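LP04448p (Drosophila melanogaster, PDB 4QMH) probably promotes microtubule polymerisation as an XMAP215-family protein (Mini spindles) that works through an array of TOG domains, the fourth of which is described here. Local coordinates at residues G129-F134 against P164-K169; K169-E174 against M206-F211; G204-I207 against A213-R216. All coordinates share one frame; numbering follows the deposited sequence.

Contact 1 (G129-F134 against P164-K169); sequences GGYKEF and PGLPPK. With SO4 (sulfate ion), chain B.
Y131 and L166 join two loops of the TOG helical solenoid, and the tyrosine illustrates how a single side chain can change partners along its length. Its CB meets the CD2 methyl of L166 at 3.8 Å, and the two side chains cross at about a right angle. Y131 CG, anti to the carbonyl carbon (chi1 -78°), puts the ring beside the backbone N that binds O2 of a sulfate ion, so the same oxygen meets the ring edge. CG is still 4.0 Å from L166 CD2, with the methyl oblique to the ring. CD1 also touches L166 CD2, but its nearer neighbour is sulfate O2, 3.4 Å away at the ring edge and in its plane. On the other flank, Y131 CD2 abuts the edge of the F134 ring. The tip leaves both loops, and OH is hydrogen-bonded to E127 and N123 of helix 112-129. An alanine here removes ring and hydroxyl, which would probably leave E127 and N123 without this partner and open a gap beside F134, L166 keeping only its touch on CB.

The aliphatic part of K132 runs past the other loop, CD lying 3.9 Å from K169 O. The sulfate, probably from the crystallisation liquor, takes a nearly straight bond from Y131 N to O2 (2.8 Å, 171°). Main-chain N-H groups, K132's only weakly, and the S170 hydroxyl carry the grip, largely independently of the tyrosine side chain.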
ATOM      1  N   GLY A 129      -6.020  -7.930  -7.710  1.00 17.34           N
ATOM      2  CA  GLY A 129      -5.053  -7.709  -8.767  1.00 21.14           C
ATOM      3  C   GLY A 129      -3.728  -8.404  -8.543  1.00 18.91           C
ATOM      4  O   GLY A 129      -2.891  -8.442  -9.445  1.00 19.38           O
ATOM      5  N   GLY A 130      -3.541  -8.942  -7.341  1.00 20.02           N
ATOM      6  CA  GLY A 130      -2.287  -9.561  -6.949  1.00 20.34           C
ATOM      7  C   GLY A 130      -1.445  -8.634  -6.089  1.00 21.40           C
ATOM      8  O   GLY A 130      -1.477  -7.417  -6.238  1.00 21.35           O
ATOM      9  N   TYR A 131      -0.681  -9.212  -5.173  1.00 11.94           N
ATOM     10  CA  TYR A 131       0.137  -8.413  -4.280  1.00  8.70           C
ATOM     11  C   TYR A 131       1.451  -8.018  -4.946  1.00 14.50           C
ATOM     12  O   TYR A 131       2.187  -7.177  -4.436  1.00 15.51           O
ATOM     13  CB  TYR A 131       0.397  -9.193  -2.992  1.00  9.57           C
ATOM     14  CG  TYR A 131      -0.769  -9.198  -2.032  1.00 16.05           C
ATOM     15  CD1 TYR A 131      -1.791 -10.135  -2.145  1.00 14.36           C
ATOM     16  CD2 TYR A 131      -0.848  -8.267  -1.011  1.00 18.16           C
ATOM     17  CE1 TYR A 131      -2.860 -10.134  -1.250  1.00 15.20           C
ATOM     18  CE2 TYR A 131      -1.897  -8.261  -0.124  1.00 16.13           C
ATOM     19  CZ  TYR A 131      -2.902  -9.192  -0.246  1.00 14.68           C
ATOM     20  OH  TYR A 131      -3.954  -9.167   0.647  1.00 19.72           O
ATOM     21  N   LYS A 132       1.728  -8.607  -6.102  1.00 17.31           N
ATOM     22  CA  LYS A 132       3.008  -8.433  -6.774  1.00 15.97           C
ATOM     23  C   LYS A 132       3.303  -6.971  -7.070  1.00 15.64           C
ATOM     24  O   LYS A 132       4.433  -6.516  -6.906  1.00 13.04           O
ATOM     25  CB  LYS A 132       3.021  -9.245  -8.072  1.00 19.80           C
ATOM     26  CG  LYS A 132       4.313  -9.167  -8.860  1.00 18.04           C
ATOM     27  CD  LYS A 132       4.327 -10.239  -9.947  1.00 28.46           C
ATOM     28  CE  LYS A 132       5.503 -10.068 -10.901  1.00 36.03           C
ATOM     29  NZ  LYS A 132       5.316  -8.904 -11.809  1.00 41.10           N
ATOM     30  N   GLU A 133       2.284  -6.232  -7.510  1.00 12.84           N
ATOM     31  CA  GLU A 133       2.483  -4.834  -7.877  1.00 14.58           C
ATOM     32  C   GLU A 133       2.812  -3.919  -6.710  1.00  8.41           C
ATOM     33  O   GLU A 133       3.276  -2.795  -6.937  1.00 12.00           O
ATOM     34  CB  GLU A 133       1.279  -4.275  -8.644  1.00 18.72           C
ATOM     35  CG  GLU A 133       1.212  -4.731 -10.088  1.00 23.88           C
ATOM     36  CD  GLU A 133       0.800  -6.177 -10.193  1.00 28.28           C
ATOM     37  OE1 GLU A 133       0.183  -6.692  -9.235  1.00 25.96           O
ATOM     38  OE2 GLU A 133       1.081  -6.799 -11.230  1.00 30.83           O
ATOM     39  N   PHE A 134       2.588  -4.372  -5.474  1.00 13.77           N
ATOM     40  CA  PHE A 134       2.922  -3.553  -4.295  1.00  9.88           C
ATOM     41  C   PHE A 134       4.426  -3.526  -4.040  1.00  8.99           C
ATOM     42  O   PHE A 134       4.943  -2.623  -3.374  1.00 12.70           O
ATOM     43  CB  PHE A 134       2.253  -4.096  -3.027  1.00  8.20           C
ATOM     44  CG  PHE A 134       0.750  -4.002  -3.025  1.00 11.18           C
ATOM     45  CD1 PHE A 134       0.099  -2.955  -3.649  1.00 15.49           C
ATOM     46  CD2 PHE A 134      -0.005  -4.965  -2.377  1.00  8.58           C
ATOM     47  CE1 PHE A 134      -1.288  -2.881  -3.633  1.00 14.73           C
ATOM     48  CE2 PHE A 134      -1.394  -4.896  -2.351  1.00 12.30           C
ATOM     49  CZ  PHE A 134      -2.031  -3.857  -2.984  1.00 10.22           C
ATOM     50  N   PRO A 164       4.951 -13.799   4.685  1.00 12.37           N
ATOM     51  CA  PRO A 164       5.162 -15.249   4.800  1.00 13.33           C
ATOM     52  C   PRO A 164       4.238 -16.079   3.893  1.00 12.93           C
ATOM     53  O   PRO A 164       4.575 -17.221   3.565  1.00 18.59           O
ATOM     54  CB  PRO A 164       4.877 -15.526   6.285  1.00 13.47           C
ATOM     55  CG  PRO A 164       5.181 -14.223   6.972  1.00 12.22           C
ATOM     56  CD  PRO A 164       4.699 -13.168   5.993  1.00 13.28           C
ATOM     57  N   GLY A 165       3.109 -15.510   3.471  1.00 13.68           N
ATOM     58  CA  GLY A 165       2.151 -16.252   2.667  1.00 11.71           C
ATOM     59  C   GLY A 165       2.214 -15.980   1.176  1.00 14.98           C
ATOM     60  O   GLY A 165       1.418 -16.518   0.402  1.00 16.92           O
ATOM     61  N   LEU A 166       3.157 -15.138   0.772  1.00 12.76           N
ATOM     62  CA  LEU A 166       3.338 -14.799  -0.635  1.00 11.05           C
ATOM     63  C   LEU A 166       4.441 -15.659  -1.230  1.00 14.68           C
ATOM     64  O   LEU A 166       5.528 -15.767  -0.659  1.00 16.74           O
ATOM     65  CB  LEU A 166       3.695 -13.313  -0.789  1.00 12.80           C
ATOM     66  CG  LEU A 166       2.580 -12.303  -0.494  1.00 10.71           C
ATOM     67  CD1 LEU A 166       3.081 -10.871  -0.590  1.00 13.32           C
ATOM     68  CD2 LEU A 166       1.391 -12.525  -1.425  1.00 14.27           C
ATOM     69  N   PRO A 167       4.164 -16.288  -2.380  1.00 18.66           N
ATOM     70  CA  PRO A 167       5.187 -17.087  -3.057  1.00 24.98           C
ATOM     71  C   PRO A 167       6.279 -16.170  -3.589  1.00 22.95           C
ATOM     72  O   PRO A 167       5.997 -15.012  -3.891  1.00 20.52           O
ATOM     73  CB  PRO A 167       4.420 -17.733  -4.215  1.00 27.84           C
ATOM     74  CG  PRO A 167       3.303 -16.794  -4.491  1.00 28.56           C
ATOM     75  CD  PRO A 167       2.913 -16.209  -3.151  1.00 20.18           C
ATOM     76  N   PRO A 168       7.512 -16.680  -3.700  1.00 24.37           N
ATOM     77  CA  PRO A 168       8.628 -15.842  -4.153  1.00 21.15           C
ATOM     78  C   PRO A 168       8.385 -15.168  -5.502  1.00 21.86           C
ATOM     79  O   PRO A 168       8.872 -14.064  -5.701  1.00 17.39           O
ATOM     80  CB  PRO A 168       9.808 -16.822  -4.229  1.00 30.15           C
ATOM     81  CG  PRO A 168       9.192 -18.196  -4.195  1.00 33.71           C
ATOM     82  CD  PRO A 168       7.943 -18.053  -3.384  1.00 26.59           C
ATOM     83  N   LYS A 169       7.641 -15.800  -6.406  1.00 21.02           N
ATOM     84  CA  LYS A 169       7.401 -15.213  -7.726  1.00 22.45           C
ATOM     85  C   LYS A 169       6.584 -13.924  -7.655  1.00 23.49           C
ATOM     86  O   LYS A 169       6.588 -13.126  -8.598  1.00 24.83           O
ATOM     87  CB  LYS A 169       6.687 -16.216  -8.643  1.00 30.71           C
ATOM     88  CG  LYS A 169       5.170 -16.023  -8.721  1.00 41.10           C
ATOM     89  CD  LYS A 169       4.474 -17.287  -9.200  1.00 47.04           C
ATOM     90  CE  LYS A 169       4.417 -18.319  -8.086  1.00 48.02           C
ATOM     91  NZ  LYS A 169       4.198 -19.697  -8.596  1.00 49.33           N
TER
HETATM   92  S   SO4 B1101      -0.176 -12.536  -5.959  1.00 28.11           S
HETATM   93  O1  SO4 B1101      -1.159 -12.976  -6.953  1.00 31.09           O
HETATM   94  O2  SO4 B1101      -0.861 -11.993  -4.794  1.00 23.80           O
HETATM   95  O3  SO4 B1101       0.629 -13.683  -5.526  1.00 34.40           O
HETATM   96  O4  SO4 B1101       0.691 -11.524  -6.566  1.00 27.17           O

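Contact 2 (K169-E174 against M206-F211); sequences KSVSKE and MIHLGF. With SO4 (sulfate ion), chain B.
V171 and H208 supply the apolar part of this contact, which joins the loop leading into helix 173-186 to the C-terminal end of helix 192-209, its neighbour in the TOG solenoid. The two side chains cross at about a right angle. With CG1 anti to the backbone N (chi1 -177°) and CG2 anti to the carbonyl carbon, both valine methyls are turned to the imidazole. CG1 lies over one face in a CH-pi contact, 4.3 Å from the ring centroid and 25° off its normal; V171 CG2 reaches H208 CE1 at 3.5 Å. L209 CD2 makes a van der Waals contact with the carbonyl K173 O (3.6 Å).

Polar contacts pass through water. One water, in the plane of the imidazole at its edge, joins H208 ND1 (2.9 Å) to V171 O (3.2 Å). H208 NE2 is hydrogen-bonded to L163 O, so both ring nitrogens are engaged, which probably fixes the ring's rotation. A second water accepts from K173 NZ (2.8 Å) and donates to L209 O (2.8 Å).

S170 OG donates to sulfate O3 on the flank facing 129-134. Since L209 O lies at the C-terminal end of helix 192-209, the water-mediated lysine probably offsets some of the negative character gathered there.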
ATOM      1  N   LYS A 169       7.641 -15.800  -6.406  1.00 21.02           N
ATOM      2  CA  LYS A 169       7.401 -15.213  -7.726  1.00 22.45           C
ATOM      3  C   LYS A 169       6.584 -13.924  -7.655  1.00 23.49           C
ATOM      4  O   LYS A 169       6.588 -13.126  -8.598  1.00 24.83           O
ATOM      5  CB  LYS A 169       6.687 -16.216  -8.643  1.00 30.71           C
ATOM      6  CG  LYS A 169       5.170 -16.023  -8.721  1.00 41.10           C
ATOM      7  CD  LYS A 169       4.474 -17.287  -9.200  1.00 47.04           C
ATOM      8  CE  LYS A 169       4.417 -18.319  -8.086  1.00 48.02           C
ATOM      9  NZ  LYS A 169       4.198 -19.697  -8.596  1.00 49.33           N
ATOM     10  N   SER A 170       5.878 -13.730  -6.543  1.00 21.01           N
ATOM     11  CA  SER A 170       4.987 -12.582  -6.378  1.00 19.77           C
ATOM     12  C   SER A 170       5.671 -11.418  -5.684  1.00 22.98           C
ATOM     13  O   SER A 170       5.043 -10.393  -5.410  1.00 26.20           O
ATOM     14  CB  SER A 170       3.746 -12.976  -5.572  1.00 17.30           C
ATOM     15  OG  SER A 170       3.042 -14.041  -6.191  1.00 26.05           O
ATOM     16  N   VAL A 171       6.952 -11.578  -5.387  1.00 16.53           N
ATOM     17  CA  VAL A 171       7.661 -10.583  -4.600  1.00 21.43           C
ATOM     18  C   VAL A 171       9.043 -10.334  -5.175  1.00 17.13           C
ATOM     19  O   VAL A 171       9.871 -11.239  -5.257  1.00 15.88           O
ATOM     20  CB  VAL A 171       7.806 -11.021  -3.134  1.00 21.08           C
ATOM     21  CG1 VAL A 171       8.493  -9.928  -2.320  1.00 23.98           C
ATOM     22  CG2 VAL A 171       6.450 -11.368  -2.541  1.00 19.53           C
ATOM     23  N   SER A 172       9.275  -9.100  -5.600  1.00 13.34           N
ATOM     24  CA  SER A 172      10.590  -8.682  -6.048  1.00 12.18           C
ATOM     25  C   SER A 172      11.597  -8.747  -4.896  1.00 14.44           C
ATOM     26  O   SER A 172      11.444  -8.056  -3.889  1.00 12.75           O
ATOM     27  CB  SER A 172      10.516  -7.254  -6.608  1.00 11.80           C
ATOM     28  OG  SER A 172      11.798  -6.669  -6.681  1.00 12.76           O
ATOM     29  N   LYS A 173      12.641  -9.559  -5.048  1.00 13.15           N
ATOM     30  CA  LYS A 173      13.666  -9.636  -4.010  1.00  9.82           C
ATOM     31  C   LYS A 173      14.335  -8.297  -3.805  1.00 10.33           C
ATOM     32  O   LYS A 173      14.669  -7.924  -2.681  1.00 11.83           O
ATOM     33  CB  LYS A 173      14.732 -10.677  -4.367  1.00 16.77           C
ATOM     34  CG  LYS A 173      14.233 -12.099  -4.303  1.00 20.85           C
ATOM     35  CD  LYS A 173      15.337 -13.098  -4.639  1.00 22.70           C
ATOM     36  CE  LYS A 173      16.553 -12.917  -3.741  1.00 24.17           C
ATOM     37  NZ  LYS A 173      17.605 -13.915  -4.067  1.00 26.87           N
ATOM     38  N   GLU A 174      14.554  -7.574  -4.901  1.00 11.74           N
ATOM     39  CA  GLU A 174      15.243  -6.302  -4.816  1.00  9.51           C
ATOM     40  C   GLU A 174      14.416  -5.304  -4.013  1.00  9.69           C
ATOM     41  O   GLU A 174      14.969  -4.496  -3.266  1.00 11.82           O
ATOM     42  CB  GLU A 174      15.514  -5.742  -6.214  1.00 18.13           C
ATOM     43  CG  GLU A 174      16.252  -4.409  -6.207  1.00 23.37           C
ATOM     44  CD  GLU A 174      17.562  -4.434  -5.433  1.00 25.63           C
ATOM     45  OE1 GLU A 174      18.184  -5.510  -5.284  1.00 19.99           O
ATOM     46  OE2 GLU A 174      17.982  -3.356  -4.966  1.00 38.00           O
ATOM     47  N   MET A 206      12.971 -12.539   5.845  1.00  7.74           N
ATOM     48  CA  MET A 206      13.940 -13.613   5.639  1.00  8.91           C
ATOM     49  C   MET A 206      13.417 -14.741   4.753  1.00 13.24           C
ATOM     50  O   MET A 206      14.195 -15.392   4.062  1.00 11.88           O
ATOM     51  CB  MET A 206      14.389 -14.181   6.980  1.00 11.17           C
ATOM     52  CG  MET A 206      15.644 -15.034   6.876  1.00  9.93           C
ATOM     53  SD  MET A 206      16.171 -15.640   8.476  1.00 12.18           S
ATOM     54  CE  MET A 206      16.820 -14.132   9.188  1.00  9.24           C
ATOM     55  N   ILE A 207      12.111 -14.988   4.787  1.00 10.98           N
ATOM     56  CA  ILE A 207      11.527 -16.013   3.927  1.00 12.75           C
ATOM     57  C   ILE A 207      11.825 -15.705   2.458  1.00 14.63           C
ATOM     58  O   ILE A 207      12.013 -16.619   1.647  1.00 17.33           O
ATOM     59  CB  ILE A 207      10.011 -16.157   4.171  1.00 12.33           C
ATOM     60  CG1 ILE A 207       9.770 -16.982   5.433  1.00 12.23           C
ATOM     61  CG2 ILE A 207       9.310 -16.772   2.959  1.00 13.64           C
ATOM     62  CD1 ILE A 207       8.339 -16.945   5.917  1.00 16.70           C
ATOM     63  N   HIS A 208      11.913 -14.422   2.127  1.00 12.06           N
ATOM     64  CA  HIS A 208      12.196 -14.006   0.755  1.00 11.79           C
ATOM     65  C   HIS A 208      13.672 -13.757   0.438  1.00 17.34           C
ATOM     66  O   HIS A 208      14.107 -13.988  -0.686  1.00 18.60           O
ATOM     67  CB  HIS A 208      11.340 -12.787   0.389  1.00 12.87           C
ATOM     68  CG  HIS A 208       9.880 -13.097   0.340  1.00 12.85           C
ATOM     69  ND1 HIS A 208       9.248 -13.510  -0.812  1.00 15.07           N
ATOM     70  CD2 HIS A 208       8.938 -13.118   1.314  1.00 13.47           C
ATOM     71  CE1 HIS A 208       7.977 -13.752  -0.553  1.00 16.30           C
ATOM     72  NE2 HIS A 208       7.760 -13.513   0.730  1.00 14.22           N
ATOM     73  N   LEU A 209      14.444 -13.294   1.416  1.00 13.00           N
ATOM     74  CA  LEU A 209      15.850 -12.987   1.163  1.00 11.62           C
ATOM     75  C   LEU A 209      16.797 -14.083   1.632  1.00 14.02           C
ATOM     76  O   LEU A 209      17.876 -14.267   1.056  1.00 15.82           O
ATOM     77  CB  LEU A 209      16.247 -11.667   1.825  1.00 12.28           C
ATOM     78  CG  LEU A 209      15.544 -10.430   1.275  1.00  9.81           C
ATOM     79  CD1 LEU A 209      16.174  -9.155   1.869  1.00 12.40           C
ATOM     80  CD2 LEU A 209      15.589 -10.414  -0.250  1.00 14.05           C
ATOM     81  N   GLY A 210      16.407 -14.799   2.680  1.00 11.73           N
ATOM     82  CA  GLY A 210      17.290 -15.772   3.307  1.00 15.27           C
ATOM     83  C   GLY A 210      18.260 -15.178   4.321  1.00 14.61           C
ATOM     84  O   GLY A 210      18.583 -13.991   4.271  1.00 14.53           O
ATOM     85  N   PHE A 211      18.736 -16.014   5.243  1.00 14.65           N
ATOM     86  CA  PHE A 211      19.642 -15.575   6.299  1.00 12.92           C
ATOM     87  C   PHE A 211      20.947 -14.967   5.783  1.00 12.02           C
ATOM     88  O   PHE A 211      21.353 -13.893   6.223  1.00 15.54           O
ATOM     89  CB  PHE A 211      19.969 -16.737   7.241  1.00 14.64           C
ATOM     90  CG  PHE A 211      20.918 -16.368   8.344  1.00 14.29           C
ATOM     91  CD1 PHE A 211      20.444 -15.811   9.524  1.00 15.21           C
ATOM     92  CD2 PHE A 211      22.281 -16.563   8.203  1.00 14.60           C
ATOM     93  CE1 PHE A 211      21.309 -15.461  10.543  1.00 22.29           C
ATOM     94  CE2 PHE A 211      23.159 -16.213   9.221  1.00 15.90           C
ATOM     95  CZ  PHE A 211      22.671 -15.660  10.393  1.00 24.00           C
TER
HETATM   96  S   SO4 B1101      -0.176 -12.536  -5.959  1.00 28.11           S
HETATM   97  O1  SO4 B1101      -1.159 -12.976  -6.953  1.00 31.09           O
HETATM   98  O2  SO4 B1101      -0.861 -11.993  -4.794  1.00 23.80           O
HETATM   99  O3  SO4 B1101       0.629 -13.683  -5.526  1.00 34.40           O
HETATM  100  O4  SO4 B1101       0.691 -11.524  -6.566  1.00 27.17           O
HETATM  101  O   HOH W   1      10.892 -13.422  -3.179  1.00 15.38           O
HETATM  102  O   HOH W   2      18.871 -13.877  -1.519  1.00 24.87           O

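Contact 3 (G204-I207 against A213-R216); sequences GIMI and AMNR
The short junction between two consecutive helices, 192-209 and 211-221, is packed from inside by M214, which meets I205 and M206 across the bend. The M214 chain leaves its helix with CG anti to the carbonyl carbon, stays extended at chi2 and then bends at chi3 (71°), so that sulfur and methyl go to different neighbours. The sulfur settles against the CA and CB of M206: M214 SD is 3.5 Å from M206 CA and 3.6 Å from M206 CB. The methyl turns to the next residue back, and M214 CE touches I205 CG2 at 3.6 Å, the two side chains crossing at about a right angle.

This is the stacked-helix packing of an alpha-solenoid such as the TOG domain, in which successive helices bury apolar side chains between them. I205 shows the sharing that results. Its CG2 branch serves M214, while its CG1-CD1 arm is turned from M214; the residue as a whole also packs on I176, M179 and L183 of helix 173-186. M206 is extended until its own bend at chi3 (-73°), which returns CE to 4.0 Å from M214 SD, and it packs as well on L233 and L240. M214 likewise touches L183 and L233, so helices 173-186 and 226-236 both take part in enclosing the two thioethers. On the backbone side, the hydroxyl of Y184 is hydrogen-bonded to M214 O.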
ATOM      1  N   GLY A 204       9.243 -12.856   7.947  1.00 11.19           N
ATOM      2  CA  GLY A 204       8.691 -12.628   6.625  1.00 12.18           C
ATOM      3  C   GLY A 204       9.708 -12.136   5.612  1.00 11.05           C
ATOM      4  O   GLY A 204       9.728 -12.605   4.484  1.00 12.30           O
ATOM      5  N   ILE A 205      10.523 -11.153   5.996  1.00  9.82           N
ATOM      6  CA  ILE A 205      11.598 -10.665   5.136  1.00 11.77           C
ATOM      7  C   ILE A 205      12.573 -11.793   4.821  1.00 11.87           C
ATOM      8  O   ILE A 205      12.954 -12.004   3.668  1.00 10.84           O
ATOM      9  CB  ILE A 205      12.370  -9.492   5.804  1.00 10.69           C
ATOM     10  CG1 ILE A 205      11.418  -8.321   6.111  1.00 20.67           C
ATOM     11  CG2 ILE A 205      13.563  -9.061   4.948  1.00 12.79           C
ATOM     12  CD1 ILE A 205      11.063  -7.472   4.919  1.00 20.20           C
ATOM     13  N   MET A 206      12.971 -12.539   5.845  1.00  7.74           N
ATOM     14  CA  MET A 206      13.940 -13.613   5.639  1.00  8.91           C
ATOM     15  C   MET A 206      13.417 -14.741   4.753  1.00 13.24           C
ATOM     16  O   MET A 206      14.195 -15.392   4.062  1.00 11.88           O
ATOM     17  CB  MET A 206      14.389 -14.181   6.980  1.00 11.17           C
ATOM     18  CG  MET A 206      15.644 -15.034   6.876  1.00  9.93           C
ATOM     19  SD  MET A 206      16.171 -15.640   8.476  1.00 12.18           S
ATOM     20  CE  MET A 206      16.820 -14.132   9.188  1.00  9.24           C
ATOM     21  N   ILE A 207      12.111 -14.988   4.787  1.00 10.98           N
ATOM     22  CA  ILE A 207      11.527 -16.013   3.927  1.00 12.75           C
ATOM     23  C   ILE A 207      11.825 -15.705   2.458  1.00 14.63           C
ATOM     24  O   ILE A 207      12.013 -16.619   1.647  1.00 17.33           O
ATOM     25  CB  ILE A 207      10.011 -16.157   4.171  1.00 12.33           C
ATOM     26  CG1 ILE A 207       9.770 -16.982   5.433  1.00 12.23           C
ATOM     27  CG2 ILE A 207       9.310 -16.772   2.959  1.00 13.64           C
ATOM     28  CD1 ILE A 207       8.339 -16.945   5.917  1.00 16.70           C
ATOM     29  N   ALA A 213      21.848 -13.520   2.960  1.00 17.62           N
ATOM     30  CA  ALA A 213      21.705 -12.207   2.338  1.00 15.85           C
ATOM     31  C   ALA A 213      21.460 -11.124   3.391  1.00 14.10           C
ATOM     32  O   ALA A 213      21.994 -10.018   3.301  1.00 13.52           O
ATOM     33  CB  ALA A 213      20.585 -12.219   1.300  1.00 19.43           C
ATOM     34  N   MET A 214      20.673 -11.448   4.410  1.00 16.39           N
ATOM     35  CA  MET A 214      20.374 -10.452   5.436  1.00 12.52           C
ATOM     36  C   MET A 214      21.593 -10.195   6.299  1.00 14.64           C
ATOM     37  O   MET A 214      21.861  -9.060   6.693  1.00 14.16           O
ATOM     38  CB  MET A 214      19.171 -10.871   6.280  1.00 10.58           C
ATOM     39  CG  MET A 214      17.900 -10.940   5.459  1.00 14.28           C
ATOM     40  SD  MET A 214      16.435 -11.294   6.425  1.00 12.21           S
ATOM     41  CE  MET A 214      16.211  -9.751   7.319  1.00  9.77           C
ATOM     42  N   ASN A 215      22.346 -11.253   6.577  1.00 14.29           N
ATOM     43  CA  ASN A 215      23.581 -11.110   7.330  1.00 16.59           C
ATOM     44  C   ASN A 215      24.639 -10.311   6.552  1.00 16.31           C
ATOM     45  O   ASN A 215      25.375  -9.517   7.135  1.00 18.67           O
ATOM     46  CB  ASN A 215      24.108 -12.482   7.730  1.00 17.95           C
ATOM     47  CG  ASN A 215      25.258 -12.393   8.688  1.00 23.42           C
ATOM     48  OD1 ASN A 215      25.091 -11.975   9.830  1.00 22.08           O
ATOM     49  ND2 ASN A 215      26.444 -12.779   8.228  1.00 28.43           N
ATOM     50  N   ARG A 216      24.693 -10.502   5.237  1.00 17.96           N
ATOM     51  CA  ARG A 216      25.599  -9.718   4.396  1.00 15.49           C
ATOM     52  C   ARG A 216      25.233  -8.242   4.433  1.00 19.21           C
ATOM     53  O   ARG A 216      26.105  -7.368   4.497  1.00 19.33           O
ATOM     54  CB  ARG A 216      25.575 -10.209   2.944  1.00 21.85           C
ATOM     55  CG  ARG A 216      26.344 -11.493   2.711  1.00 32.82           C
ATOM     56  CD  ARG A 216      26.620 -11.717   1.231  1.00 34.27           C
ATOM     57  NE  ARG A 216      25.403 -11.945   0.454  1.00 38.17           N
ATOM     58  CZ  ARG A 216      24.827 -13.134   0.298  1.00 37.10           C
ATOM     59  NH1 ARG A 216      25.351 -14.208   0.873  1.00 43.31           N
ATOM     60  NH2 ARG A 216      23.725 -13.250  -0.431  1.00 36.94           N
TER

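Overall arrangement
The three contacts follow one another along the solenoid. Contact 3 is fully buried, whereas contacts 1 and 2 are only partly so and mix apolar touches with polar ones. Helix 192-209 serves both contact 2, with its C-terminal end, and contact 3, one turn earlier, and L209 packs on M214 between them. Contacts 1 and 2 share K169 and one sulfate; L166 also packs against V171. Chemistry tracks depth: anion and water at the loops and helix ends, thioethers and aliphatic branches between helices. The centres of contacts 1 and 3 are about 17 Å apart, yet P164 touches both G204 and I207.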